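Local coordinates for protein shikimate 5-dehydrogenase (Mycobacterium fortuitum subsp. fortuitum DSM 46621, PDB 4XIJ) that probably catalyses the NADP-dependent interconversion of 3-dehydroshikimate and shikimate, the fourth of seven steps in chorismate biosynthesis, at residues Ala97-Val101 / Gln256-Phe260. Numbering follows the deposited sequence.
Sequences ANTLV and QVEQF. With SO4 (sulfate ion), chain E.
Strand 99-101 and helix 256-260 run nearly parallel, their axes 14° apart and 9.3 Å at closest approach, with Thr99 CA 7.0 Å from Gln256 CA and Val101 CA 6.5 Å from Phe260 CA. Thr99 to Val101 are extended (Thr99 -147/134, Val101 -117/132); the CA-to-CB bonds of Thr99 and Val101 point toward the helix, that of Leu100 away. Gln256 (m,t, chi3 -27°) brings NE2 to Thr99 OG1 as donor (2.9 Å, 163°); its OE1 is held by Ser71 and His32. Thr99 (m) in turn donates from OG1 to Asn98 OD1 (2.8 Å). Asn98, the loop residue before the strand (-105/10), is p; its ND2 donates to sulfate O4 (3.1 Å, 158°), an ion probably from the crystallisation liquor and also bound by Lys77 and Thr73, while OD1 accepts from Thr113 N. One turn along, Phe260 (m) presents its ring edge to methyls: CE1 lies 3.8 Å from Thr99 CG2 and 3.9 Å from Val101 CG2 (Val101 is t). Gln259 (m,t, chi3 48°) lays OE1 3.3 Å from Val101 CG2; OE1 bonds Arg109, NE2 Asp111. Helix 246-261 thus covers the substrate-binding domain's mixed sheet, its polar contacts consistent with the shikimate pocket of shikimate dehydrogenases.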
loop_
_atom_site.group_PDB
_atom_site.type_symbol
_atom_site.label_atom_id
_atom_site.label_comp_id
_atom_site.label_asym_id
_atom_site.label_seq_id
_atom_site.Cartn_x
_atom_site.Cartn_y
_atom_site.Cartn_z
ATOM N N ALA A 97 1.380 -9.228 -4.829
ATOM C CA ALA A 97 0.134 -9.306 -4.070
ATOM C C ALA A 97 0.372 -9.232 -2.569
ATOM O O ALA A 97 1.235 -9.957 -2.031
ATOM C CB ALA A 97 -0.630 -10.619 -4.401
ATOM N N ASN A 98 -0.392 -8.381 -1.881
ATOM C CA ASN A 98 -0.286 -8.352 -0.430
ATOM C C ASN A 98 -1.471 -9.030 0.263
ATOM O O ASN A 98 -1.615 -8.917 1.473
ATOM C CB ASN A 98 -0.165 -6.907 0.075
ATOM C CG ASN A 98 -1.510 -6.175 0.030
ATOM O OD1 ASN A 98 -2.347 -6.496 -0.800
ATOM N ND2 ASN A 98 -1.737 -5.232 0.935
ATOM N N THR A 99 -2.302 -9.726 -0.511
ATOM C CA THR A 99 -3.557 -10.281 -0.013
ATOM C C THR A 99 -3.855 -11.574 -0.720
ATOM O O THR A 99 -3.732 -11.654 -1.952
ATOM C CB THR A 99 -4.755 -9.333 -0.252
ATOM O OG1 THR A 99 -4.470 -8.027 0.281
ATOM C CG2 THR A 99 -6.058 -9.860 0.443
ATOM N N LEU A 100 -4.234 -12.585 0.064
ATOM C CA LEU A 100 -4.703 -13.867 -0.500
ATOM C C LEU A 100 -6.042 -14.165 0.117
ATOM O O LEU A 100 -6.161 -14.158 1.342
ATOM C CB LEU A 100 -3.707 -14.995 -0.220
ATOM C CG LEU A 100 -2.384 -14.907 -0.990
ATOM C CD1 LEU A 100 -1.349 -15.863 -0.374
ATOM C CD2 LEU A 100 -2.642 -15.194 -2.469
ATOM N N VAL A 101 -7.051 -14.348 -0.731
ATOM C CA VAL A 101 -8.403 -14.574 -0.218
ATOM C C VAL A 101 -8.895 -15.952 -0.628
ATOM O O VAL A 101 -8.820 -16.306 -1.804
ATOM C CB VAL A 101 -9.420 -13.526 -0.728
ATOM C CG1 VAL A 101 -10.839 -13.765 -0.053
ATOM C CG2 VAL A 101 -8.904 -12.138 -0.412
ATOM N N GLN A 256 -8.968 -5.576 2.698
ATOM C CA GLN A 256 -8.782 -6.947 3.159
ATOM C C GLN A 256 -9.921 -7.396 4.058
ATOM O O GLN A 256 -10.438 -8.515 3.913
ATOM C CB GLN A 256 -7.471 -7.081 3.913
ATOM C CG GLN A 256 -6.261 -6.798 3.022
ATOM C CD GLN A 256 -4.963 -6.962 3.741
ATOM O OE1 GLN A 256 -4.919 -6.801 4.967
ATOM N NE2 GLN A 256 -3.896 -7.249 3.004
ATOM N N VAL A 257 -10.326 -6.531 5.002
ATOM C CA VAL A 257 -11.419 -6.908 5.916
ATOM C C VAL A 257 -12.696 -7.187 5.113
ATOM O O VAL A 257 -13.404 -8.186 5.413
ATOM C CB VAL A 257 -11.648 -5.832 6.981
ATOM C CG1 VAL A 257 -12.994 -6.046 7.745
ATOM C CG2 VAL A 257 -10.444 -5.808 7.947
ATOM N N GLU A 258 -12.984 -6.352 4.096
ATOM C CA GLU A 258 -14.202 -6.546 3.342
ATOM C C GLU A 258 -14.127 -7.858 2.556
ATOM O O GLU A 258 -15.117 -8.619 2.484
ATOM C CB GLU A 258 -14.466 -5.355 2.427
ATOM C CG GLU A 258 -14.755 -4.133 3.250
ATOM C CD GLU A 258 -15.301 -2.988 2.414
ATOM O OE1 GLU A 258 -15.288 -3.066 1.161
ATOM O OE2 GLU A 258 -15.739 -1.977 3.017
ATOM N N GLN A 259 -12.979 -8.146 1.947
ATOM C CA GLN A 259 -12.870 -9.387 1.202
ATOM C C GLN A 259 -12.917 -10.629 2.093
ATOM O O GLN A 259 -13.451 -11.681 1.677
ATOM C CB GLN A 259 -11.578 -9.397 0.369
ATOM C CG GLN A 259 -11.653 -8.371 -0.777
ATOM C CD GLN A 259 -10.458 -8.451 -1.698
ATOM O OE1 GLN A 259 -10.082 -9.531 -2.132
ATOM N NE2 GLN A 259 -9.837 -7.309 -1.999
ATOM N N PHE A 260 -12.327 -10.544 3.296
ATOM C CA PHE A 260 -12.296 -11.735 4.160
ATOM C C PHE A 260 -13.675 -11.989 4.790
ATOM O O PHE A 260 -14.064 -13.150 4.981
ATOM C CB PHE A 260 -11.294 -11.612 5.313
ATOM C CG PHE A 260 -9.798 -11.543 4.923
ATOM C CD1 PHE A 260 -9.360 -11.471 3.589
ATOM C CD2 PHE A 260 -8.826 -11.530 5.944
ATOM C CE1 PHE A 260 -7.999 -11.375 3.288
ATOM C CE2 PHE A 260 -7.438 -11.427 5.647
ATOM C CZ PHE A 260 -7.039 -11.351 4.311
HETATM S S SO4 E . 1.809 -4.486 3.526
HETATM O O1 SO4 E . 1.632 -3.199 4.250
HETATM O O2 SO4 E . 3.283 -4.660 3.340
HETATM O O3 SO4 E . 1.277 -5.648 4.295
HETATM O O4 SO4 E . 0.931 -4.405 2.351
#